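Local structure of beta-galactoside alpha-2,6-sialyltransferase (Photobacterium sp., 2Z4T) at residues C61-L66 with D86-C91; Y148-R153 with F169-N174; Q378-N383 with L503-T508. The protein transfers sialic acid from a CMP-linked donor to galactosides in alpha-2,6 linkage, and was crystallised with the donor product CMP and the acceptor lactose. All coordinates share one frame; numbering follows the deposited sequence.

Interaction 1. Residues C61-L66 with D86-C91; sequences CGTQQL and DDEKYC
C61 and C91 form an antiparallel hydrogen-bonded pair, their CA atoms 4.7 Å apart, where strand 52-61 ends against strand 88-98. C91 N donates to C61 O over 3.0 Å in a nearly straight bond (175° at the hydrogen); the return bond from C61 N to C91 O is weak. Beyond this pair the chain leaves the strand and loops past the side chains of E88 and Y90. The two cysteines are also joined by a disulfide: C61 SG sits between its own N and carbonyl carbon (chi1 88°), while C91 SG is anti to its carbonyl carbon, and the bridge closes with a chi3 of 71°. Having no side chain, G62 lets its CA lie over one face of Y90, 3.7 Å from the ring centroid, as a CH-pi contact. At the far end of that ring, Y90 OH accepts from Q64 N at 2.9 Å and gives a weak bond to E88 OE2. The L66 side chain crosses that of Y90 at about a right angle, with L66 CD1 3.9 Å from Y90 CD2. The contact belongs to the immunoglobulin-like beta-sandwich domain and lies away from the CMP, lactose and magnesium sites. Its chemistry joins a covalent tie at the strand end to a buried tyrosine, whose face supports G62 and whose hydroxyl accepts from the Q64 amide and donates only weakly to the E88 carboxylate.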
loop_
_atom_site.group_PDB
_atom_site.type_symbol
_atom_site.label_atom_id
_atom_site.label_comp_id
_atom_site.label_asym_id
_atom_site.label_seq_id
_atom_site.Cartn_x
_atom_site.Cartn_y
_atom_site.Cartn_z
ATOM N N CYS A 61 -24.550 -8.460 -31.395
ATOM C CA CYS A 61 -24.594 -7.094 -30.950
ATOM C C CYS A 61 -23.177 -6.551 -31.015
ATOM O O CYS A 61 -22.224 -7.319 -31.075
ATOM C CB CYS A 61 -25.168 -6.996 -29.532
ATOM S SG CYS A 61 -23.961 -7.148 -28.217
ATOM N N GLY A 62 -23.044 -5.231 -31.011
ATOM C CA GLY A 62 -21.746 -4.583 -31.109
ATOM C C GLY A 62 -21.651 -3.831 -32.416
ATOM O O GLY A 62 -22.172 -4.271 -33.435
ATOM N N THR A 63 -20.992 -2.686 -32.401
ATOM C CA THR A 63 -20.996 -1.884 -33.604
ATOM C C THR A 63 -19.947 -2.303 -34.663
ATOM O O THR A 63 -20.300 -2.484 -35.812
ATOM C CB THR A 63 -21.131 -0.350 -33.331
ATOM O OG1 THR A 63 -20.084 0.369 -33.988
ATOM C CG2 THR A 63 -21.101 -0.045 -31.889
ATOM N N GLN A 64 -18.688 -2.472 -34.291
ATOM C CA GLN A 64 -17.697 -2.951 -35.254
ATOM C C GLN A 64 -17.893 -4.436 -35.560
ATOM O O GLN A 64 -18.201 -5.226 -34.674
ATOM C CB GLN A 64 -16.271 -2.666 -34.785
ATOM C CG GLN A 64 -15.810 -1.246 -35.113
ATOM C CD GLN A 64 -14.417 -0.930 -34.558
ATOM O OE1 GLN A 64 -13.448 -1.642 -34.834
ATOM N NE2 GLN A 64 -14.314 0.145 -33.765
ATOM N N GLN A 65 -17.737 -4.802 -36.827
ATOM C CA GLN A 65 -17.874 -6.186 -37.279
ATOM C C GLN A 65 -16.595 -6.966 -37.009
ATOM O O GLN A 65 -15.537 -6.612 -37.501
ATOM C CB GLN A 65 -18.206 -6.200 -38.768
ATOM C CG GLN A 65 -19.619 -5.864 -39.053
ATOM C CD GLN A 65 -20.519 -7.037 -38.759
ATOM O OE1 GLN A 65 -20.417 -8.083 -39.400
ATOM N NE2 GLN A 65 -21.402 -6.882 -37.781
ATOM N N LEU A 66 -16.692 -8.038 -36.235
ATOM C CA LEU A 66 -15.493 -8.751 -35.765
ATOM C C LEU A 66 -15.312 -10.136 -36.375
ATOM O O LEU A 66 -14.207 -10.705 -36.311
ATOM C CB LEU A 66 -15.500 -8.888 -34.232
ATOM C CG LEU A 66 -15.692 -7.673 -33.336
ATOM C CD1 LEU A 66 -15.375 -8.078 -31.897
ATOM C CD2 LEU A 66 -14.829 -6.497 -33.761
ATOM N N ASP A 86 -14.709 4.146 -26.456
ATOM C CA ASP A 86 -15.548 3.941 -25.281
ATOM C C ASP A 86 -15.853 2.468 -25.149
ATOM O O ASP A 86 -16.167 1.799 -26.144
ATOM C CB ASP A 86 -16.873 4.687 -25.426
ATOM C CG ASP A 86 -16.688 6.169 -25.619
ATOM O OD1 ASP A 86 -16.012 6.809 -24.784
ATOM O OD2 ASP A 86 -17.216 6.701 -26.605
ATOM N N ASP A 87 -15.772 1.965 -23.924
ATOM C CA ASP A 87 -16.114 0.591 -23.613
ATOM C C ASP A 87 -17.419 0.200 -24.276
ATOM O O ASP A 87 -18.338 1.012 -24.382
ATOM C CB ASP A 87 -16.223 0.404 -22.095
ATOM C CG ASP A 87 -14.896 0.672 -21.366
ATOM O OD1 ASP A 87 -13.857 0.962 -22.037
ATOM O OD2 ASP A 87 -14.896 0.582 -20.107
ATOM N N GLU A 88 -17.485 -1.054 -24.724
ATOM C CA GLU A 88 -18.609 -1.546 -25.485
ATOM C C GLU A 88 -18.723 -3.063 -25.395
ATOM O O GLU A 88 -17.722 -3.763 -25.494
ATOM C CB GLU A 88 -18.478 -1.125 -26.954
ATOM C CG GLU A 88 -19.735 -1.435 -27.735
ATOM C CD GLU A 88 -19.624 -1.193 -29.238
ATOM O OE1 GLU A 88 -20.667 -1.370 -29.901
ATOM O OE2 GLU A 88 -18.522 -0.866 -29.750
ATOM N N LYS A 89 -19.956 -3.546 -25.241
ATOM C CA LYS A 89 -20.257 -4.976 -25.256
ATOM C C LYS A 89 -20.467 -5.500 -26.668
ATOM O O LYS A 89 -21.099 -4.836 -27.498
ATOM C CB LYS A 89 -21.471 -5.302 -24.350
ATOM C CG LYS A 89 -21.145 -5.054 -22.838
ATOM C CD LYS A 89 -22.320 -5.320 -21.877
ATOM C CE LYS A 89 -21.985 -4.880 -20.425
ATOM N NZ LYS A 89 -21.736 -3.412 -20.360
ATOM N N TYR A 90 -19.902 -6.679 -26.934
ATOM C CA TYR A 90 -20.073 -7.390 -28.208
ATOM C C TYR A 90 -20.698 -8.763 -27.936
ATOM O O TYR A 90 -20.322 -9.427 -26.966
ATOM C CB TYR A 90 -18.728 -7.492 -28.969
ATOM C CG TYR A 90 -18.384 -6.202 -29.669
ATOM C CD1 TYR A 90 -17.874 -5.121 -28.960
ATOM C CD2 TYR A 90 -18.635 -6.038 -31.032
ATOM C CE1 TYR A 90 -17.608 -3.910 -29.590
ATOM C CE2 TYR A 90 -18.374 -4.837 -31.674
ATOM C CZ TYR A 90 -17.862 -3.780 -30.958
ATOM O OH TYR A 90 -17.612 -2.596 -31.594
ATOM N N CYS A 91 -21.651 -9.173 -28.773
ATOM C CA CYS A 91 -22.361 -10.439 -28.595
ATOM C C CYS A 91 -22.175 -11.383 -29.777
ATOM O O CYS A 91 -22.179 -10.958 -30.937
ATOM C CB CYS A 91 -23.853 -10.201 -28.464
ATOM S SG CYS A 91 -24.363 -8.954 -27.300
#

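Interaction 2. Residues Y148-R153 with F169-N174. With GLC (alpha-D-glucopyranose), chain B.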
loop_
_atom_site.group_PDB
_atom_site.type_symbol
_atom_site.label_atom_id
_atom_site.label_comp_id
_atom_site.label_asym_id
_atom_site.label_seq_id
_atom_site.Cartn_x
_atom_site.Cartn_y
_atom_site.Cartn_z
ATOM N N TYR A 148 1.991 -2.766 -11.863
ATOM C CA TYR A 148 3.422 -2.604 -11.745
ATOM C C TYR A 148 3.716 -2.093 -10.346
ATOM O O TYR A 148 3.129 -1.094 -9.902
ATOM C CB TYR A 148 3.932 -1.569 -12.746
ATOM C CG TYR A 148 3.817 -1.920 -14.211
ATOM C CD1 TYR A 148 3.482 -3.200 -14.628
ATOM C CD2 TYR A 148 4.095 -0.958 -15.190
ATOM C CE1 TYR A 148 3.381 -3.512 -15.982
ATOM C CE2 TYR A 148 4.015 -1.254 -16.530
ATOM C CZ TYR A 148 3.662 -2.536 -16.925
ATOM O OH TYR A 148 3.570 -2.834 -18.255
ATOM N N ILE A 149 4.631 -2.770 -9.664
ATOM C CA ILE A 149 5.074 -2.363 -8.350
ATOM C C ILE A 149 6.568 -2.094 -8.341
ATOM O O ILE A 149 7.336 -2.689 -9.120
ATOM C CB ILE A 149 4.744 -3.433 -7.280
ATOM C CG1 ILE A 149 5.539 -4.726 -7.506
ATOM C CG2 ILE A 149 3.242 -3.666 -7.208
ATOM C CD1 ILE A 149 5.308 -5.824 -6.443
ATOM N N ALA A 150 6.979 -1.172 -7.479
ATOM C CA ALA A 150 8.383 -1.043 -7.141
ATOM C C ALA A 150 8.376 -0.856 -5.646
ATOM O O ALA A 150 8.137 0.253 -5.149
ATOM C CB ALA A 150 9.026 0.132 -7.852
ATOM N N TRP A 151 8.583 -1.968 -4.939
ATOM C CA TRP A 151 8.435 -2.040 -3.475
ATOM C C TRP A 151 9.746 -2.413 -2.824
ATOM O O TRP A 151 10.536 -3.183 -3.375
ATOM C CB TRP A 151 7.407 -3.103 -3.071
ATOM C CG TRP A 151 5.940 -2.709 -3.182
ATOM C CD1 TRP A 151 5.429 -1.450 -3.340
ATOM C CD2 TRP A 151 4.804 -3.593 -3.112
ATOM N NE1 TRP A 151 4.049 -1.495 -3.390
ATOM C CE2 TRP A 151 3.643 -2.795 -3.249
ATOM C CE3 TRP A 151 4.659 -4.981 -2.951
ATOM C CZ2 TRP A 151 2.351 -3.338 -3.224
ATOM C CZ3 TRP A 151 3.373 -5.526 -2.934
ATOM C CH2 TRP A 151 2.237 -4.705 -3.055
ATOM N N GLY A 152 9.971 -1.900 -1.630
ATOM C CA GLY A 152 11.158 -2.285 -0.882
ATOM C C GLY A 152 10.952 -3.411 0.111
ATOM O O GLY A 152 11.831 -4.232 0.293
ATOM N N ARG A 153 9.792 -3.459 0.752
ATOM C CA ARG A 153 9.666 -4.230 1.999
ATOM C C ARG A 153 8.662 -5.368 1.951
ATOM O O ARG A 153 8.462 -6.063 2.944
ATOM C CB ARG A 153 9.362 -3.293 3.181
ATOM C CG ARG A 153 10.403 -2.201 3.340
ATOM C CD ARG A 153 10.839 -2.016 4.759
ATOM N NE ARG A 153 12.082 -1.245 4.807
ATOM C CZ ARG A 153 13.292 -1.745 5.075
ATOM N NH1 ARG A 153 13.461 -3.043 5.349
ATOM N NH2 ARG A 153 14.347 -0.932 5.078
ATOM N N PHE A 169 9.493 -4.313 -10.094
ATOM C CA PHE A 169 10.697 -3.573 -10.532
ATOM C C PHE A 169 11.538 -3.165 -9.329
ATOM O O PHE A 169 11.005 -2.789 -8.297
ATOM C CB PHE A 169 10.311 -2.321 -11.330
ATOM C CG PHE A 169 9.583 -2.616 -12.608
ATOM C CD1 PHE A 169 10.264 -2.574 -13.828
ATOM C CD2 PHE A 169 8.219 -2.947 -12.593
ATOM C CE1 PHE A 169 9.606 -2.849 -15.028
ATOM C CE2 PHE A 169 7.540 -3.234 -13.773
ATOM C CZ PHE A 169 8.237 -3.178 -15.009
ATOM N N ALA A 170 12.855 -3.249 -9.459
ATOM C CA ALA A 170 13.733 -2.938 -8.338
ATOM C C ALA A 170 13.922 -1.420 -8.175
ATOM O O ALA A 170 14.369 -0.747 -9.097
ATOM C CB ALA A 170 15.084 -3.648 -8.517
ATOM N N LEU A 171 13.593 -0.894 -7.005
ATOM C CA LEU A 171 13.851 0.508 -6.678
ATOM C C LEU A 171 15.336 0.883 -6.807
ATOM O O LEU A 171 16.207 0.141 -6.368
ATOM C CB LEU A 171 13.382 0.791 -5.246
ATOM C CG LEU A 171 11.883 0.707 -5.028
ATOM C CD1 LEU A 171 11.616 0.525 -3.573
ATOM C CD2 LEU A 171 11.185 1.959 -5.573
ATOM N N ILE A 172 15.622 2.027 -7.415
ATOM C CA ILE A 172 16.968 2.584 -7.400
ATOM C C ILE A 172 16.919 3.825 -6.517
ATOM O O ILE A 172 16.070 4.710 -6.727
ATOM C CB ILE A 172 17.461 2.988 -8.808
ATOM C CG1 ILE A 172 17.237 1.862 -9.837
ATOM C CG2 ILE A 172 18.920 3.464 -8.755
ATOM C CD1 ILE A 172 18.218 0.684 -9.774
ATOM N N ASN A 173 17.819 3.890 -5.530
ATOM C CA ASN A 173 17.834 4.992 -4.567
ATOM C C ASN A 173 16.439 5.217 -3.964
ATOM O O ASN A 173 16.011 6.369 -3.766
ATOM C CB ASN A 173 18.343 6.292 -5.223
ATOM C CG ASN A 173 19.715 6.128 -5.866
ATOM O OD1 ASN A 173 20.635 5.572 -5.252
ATOM N ND2 ASN A 173 19.861 6.609 -7.113
ATOM N N ASN A 174 15.725 4.113 -3.724
ATOM C CA ASN A 174 14.398 4.129 -3.097
ATOM C C ASN A 174 13.265 4.668 -3.933
ATOM O O ASN A 174 12.153 4.857 -3.419
ATOM C CB ASN A 174 14.454 4.912 -1.793
ATOM C CG ASN A 174 15.367 4.265 -0.792
ATOM O OD1 ASN A 174 15.483 3.035 -0.748
ATOM N ND2 ASN A 174 16.020 5.077 0.021
HETATM C C1 GLC B . 17.801 2.459 3.283
HETATM C C2 GLC B . 16.394 2.125 3.789
HETATM C C3 GLC B . 15.486 3.326 3.532
HETATM C C4 GLC B . 16.067 4.639 4.092
HETATM C C5 GLC B . 17.541 4.795 3.629
HETATM C C6 GLC B . 18.382 5.997 4.103
HETATM O O1 GLC B . 17.789 2.778 1.894
HETATM O O2 GLC B . 15.836 1.006 3.139
HETATM O O3 GLC B . 14.201 3.046 4.021
HETATM O O4 GLC B . 15.254 5.694 3.616
HETATM O O5 GLC B . 18.256 3.611 3.975
HETATM O O6 GLC B . 17.752 6.867 5.022
HETATM O O HOH W 1 12.483 -3.012 -5.139
HETATM O O HOH W 2 9.459 -4.383 -6.423
#
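F169 meets I149 beside the parallel pairing of strands 146-151 and 166-168, at the edge of the central sheet of the GT-B domain that holds the acceptor. Strand 146-151 lies between strands 103-122 and 166-168, and residues 169-174 form the loop leaving the latter. F169 N donates to I149 O at 2.9 Å, approaching nearly along the C=O axis though the angle at hydrogen is only 133°. Past this bond the backbones part, and water fills in for direct pairing. One water accepts from W151 N and reaches F169 O; a second donates to W151 O at 2.6 Å and accepts from L171 N. Side chains close the contact at both ends. F169 turns its edge to a face of Y148 in an edge-to-face pair with planes at 61°; chi1 of -63° puts F169 CG anti to its carbonyl carbon, and F169 CE2 stands over that face, offset toward the rim, 4.0 Å from Y148 CG. L171 points toward the strand and forks over it: CD2 touches A150 CB at 3.6 Å, whereas CD1 rests 3.5 Å from G152 N. On the other side of the strand, W151 packs on helix 126-141 and its NE1 is bonded to Q131. The two segments then diverge around the glycan pocket. R153 NH2 comes within 3.1 Å of O2 of the glucose, and N174 ND2 makes a weak hydrogen bond of 3.5 Å to its O1. G152 and R153 also belong to a magnesium site with A124 and T128. Aromatic and aliphatic contacts, one direct backbone bond and two bridging waters thus join the loop to the strand; R153, just past the strand, and N174, in the loop, belong to the lactose pocket.

Interaction 3. Residues Q378-N383 with L503-T508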
loop_
_atom_site.group_PDB
_atom_site.type_symbol
_atom_site.label_atom_id
_atom_site.label_comp_id
_atom_site.label_asym_id
_atom_site.label_seq_id
_atom_site.Cartn_x
_atom_site.Cartn_y
_atom_site.Cartn_z
ATOM N N GLN A 378 16.875 -0.052 23.461
ATOM C CA GLN A 378 15.597 -0.729 23.392
ATOM C C GLN A 378 15.540 -1.922 24.359
ATOM O O GLN A 378 14.492 -2.200 24.956
ATOM C CB GLN A 378 15.263 -1.106 21.951
ATOM C CG GLN A 378 14.956 0.128 21.082
ATOM C CD GLN A 378 14.717 -0.203 19.611
ATOM O OE1 GLN A 378 13.628 -0.646 19.228
ATOM N NE2 GLN A 378 15.734 0.027 18.776
ATOM N N ILE A 379 16.673 -2.605 24.517
ATOM C CA ILE A 379 16.828 -3.626 25.535
ATOM C C ILE A 379 16.537 -3.003 26.906
ATOM O O ILE A 379 15.813 -3.573 27.734
ATOM C CB ILE A 379 18.229 -4.249 25.487
ATOM C CG1 ILE A 379 18.324 -5.209 24.283
ATOM C CG2 ILE A 379 18.554 -4.982 26.812
ATOM C CD1 ILE A 379 19.733 -5.757 23.990
ATOM N N ASN A 380 17.056 -1.803 27.127
ATOM C CA ASN A 380 16.789 -1.139 28.371
ATOM C C ASN A 380 15.309 -0.765 28.534
ATOM O O ASN A 380 14.773 -0.814 29.657
ATOM C CB ASN A 380 17.697 0.073 28.564
ATOM C CG ASN A 380 17.635 0.605 29.977
ATOM O OD1 ASN A 380 17.914 -0.118 30.920
ATOM N ND2 ASN A 380 17.243 1.854 30.132
ATOM N N VAL A 381 14.648 -0.408 27.436
ATOM C CA VAL A 381 13.223 -0.089 27.501
ATOM C C VAL A 381 12.401 -1.341 27.811
ATOM O O VAL A 381 11.531 -1.299 28.686
ATOM C CB VAL A 381 12.708 0.631 26.251
ATOM C CG1 VAL A 381 11.199 0.857 26.336
ATOM C CG2 VAL A 381 13.436 1.944 26.090
ATOM N N ILE A 382 12.689 -2.452 27.122
ATOM C CA ILE A 382 12.035 -3.731 27.430
ATOM C C ILE A 382 12.222 -4.049 28.926
ATOM O O ILE A 382 11.271 -4.426 29.615
ATOM C CB ILE A 382 12.550 -4.884 26.520
ATOM C CG1 ILE A 382 12.143 -4.630 25.062
ATOM C CG2 ILE A 382 12.016 -6.251 26.968
ATOM C CD1 ILE A 382 12.945 -5.372 24.063
ATOM N N ASN A 383 13.437 -3.857 29.426
ATOM C CA ASN A 383 13.745 -4.158 30.824
ATOM C C ASN A 383 12.937 -3.347 31.801
ATOM O O ASN A 383 12.470 -3.868 32.810
ATOM C CB ASN A 383 15.238 -4.025 31.105
ATOM C CG ASN A 383 16.025 -5.165 30.509
ATOM O OD1 ASN A 383 15.449 -6.200 30.167
ATOM N ND2 ASN A 383 17.338 -4.984 30.362
ATOM N N LEU A 503 15.193 7.287 31.262
ATOM C CA LEU A 503 14.680 6.091 31.911
ATOM C C LEU A 503 15.748 5.529 32.840
ATOM O O LEU A 503 16.940 5.737 32.596
ATOM C CB LEU A 503 14.294 5.028 30.891
ATOM C CG LEU A 503 13.135 5.301 29.943
ATOM C CD1 LEU A 503 13.088 4.176 28.912
ATOM C CD2 LEU A 503 11.795 5.459 30.679
ATOM N N PRO A 504 15.330 4.801 33.895
ATOM C CA PRO A 504 16.288 4.161 34.785
ATOM C C PRO A 504 17.092 3.141 34.023
ATOM O O PRO A 504 16.584 2.549 33.079
ATOM C CB PRO A 504 15.411 3.427 35.805
ATOM C CG PRO A 504 14.009 3.847 35.560
ATOM C CD PRO A 504 13.925 4.555 34.273
ATOM N N ASN A 505 18.336 2.940 34.428
ATOM C CA ASN A 505 19.178 1.934 33.822
ATOM C C ASN A 505 18.985 0.538 34.472
ATOM O O ASN A 505 19.402 0.288 35.622
ATOM C CB ASN A 505 20.641 2.380 33.871
ATOM C CG ASN A 505 21.561 1.463 33.078
ATOM O OD1 ASN A 505 21.121 0.463 32.496
ATOM N ND2 ASN A 505 22.848 1.793 33.058
ATOM N N CYS A 506 18.376 -0.371 33.717
ATOM C CA CYS A 506 18.068 -1.683 34.222
ATOM C C CYS A 506 19.101 -2.733 33.838
ATOM O O CYS A 506 18.861 -3.921 34.030
ATOM C CB CYS A 506 16.697 -2.108 33.742
ATOM S SG CYS A 506 15.399 -0.966 34.218
ATOM N N GLU A 507 20.249 -2.313 33.311
ATOM C CA GLU A 507 21.155 -3.287 32.683
ATOM C C GLU A 507 21.724 -4.311 33.664
ATOM O O GLU A 507 21.935 -5.476 33.297
ATOM C CB GLU A 507 22.242 -2.613 31.826
ATOM C CG GLU A 507 23.407 -2.021 32.581
ATOM C CD GLU A 507 24.268 -1.066 31.739
ATOM O OE1 GLU A 507 24.749 -0.057 32.311
ATOM O OE2 GLU A 507 24.479 -1.304 30.515
ATOM N N THR A 508 21.957 -3.883 34.908
ATOM C CA THR A 508 22.521 -4.775 35.945
ATOM C C THR A 508 21.505 -5.753 36.496
ATOM O O THR A 508 21.870 -6.611 37.276
ATOM C CB THR A 508 23.064 -4.002 37.179
ATOM O OG1 THR A 508 21.970 -3.319 37.826
ATOM C CG2 THR A 508 24.175 -3.001 36.788
#
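N380, on helix 371-386, faces C506 in the C-terminal loop with their CA atoms 6.0 Å apart, the nearest backbone approach between the two segments. The N380 amide carries the contact, with its CG anti to the backbone N (chi1 -168°). Its OD1 accepts from C506 N at 2.8 Å, the donor lying in the carbonyl plane and the bond nearly straight at 165°. Its ND2 donates to P504 O over 3.1 Å, with that oxygen close to the amide plane. One primary amide therefore reads the carbonyl before N505 and the N-H after it, much as a neighbouring strand would; N384, one turn further along the helix, also donates to P504 O. The N505 side chain crosses N380 at about a right angle and serves its own loop instead: OD1 accepts from E507 N at 3.0 Å, an Asx turn, and ND2 donates to E507 OE1, while E507 OE2 forms a salt bridge with K376. Apolar contacts flank the amide. V381 CG2 meets L503 CD1 at 3.6 Å, and both residues also pack on V464 of strand 460-465. N383 CB lies 3.6 Å from C506 CB, its OD1 being taken by Y419, and C506 is disulfide-bonded to C511. The contact fastens the C-terminal tail to a helix of the second GT-B domain. With both heteroatoms of N380 engaged, the amide is held in one orientation, and its oxygen and nitrogen are both satisfied by the backbone of the loop.

In the fold
The three contacts follow one another along the chain and do not touch. Interactions 1 and 2 reach the same large sheet, whose long strand 103-122 runs from the immunoglobulin-like domain into the acceptor-binding half; their centres are 39 Å apart, their nearest atoms about 18 Å. Interaction 3 belongs to the other GT-B half, which carries most of the named CMP-binding residues: the V381 side chain is about 12 Å from the nucleotide. Its nearest atoms come within about 14 Å of interaction 2, which borders the lactose, whereas interactions 1 and 3, 71 Å apart between centres, lie on opposite sides of the molecule. Of the three, interaction 2 alone supplies residues to the glycan and magnesium sites.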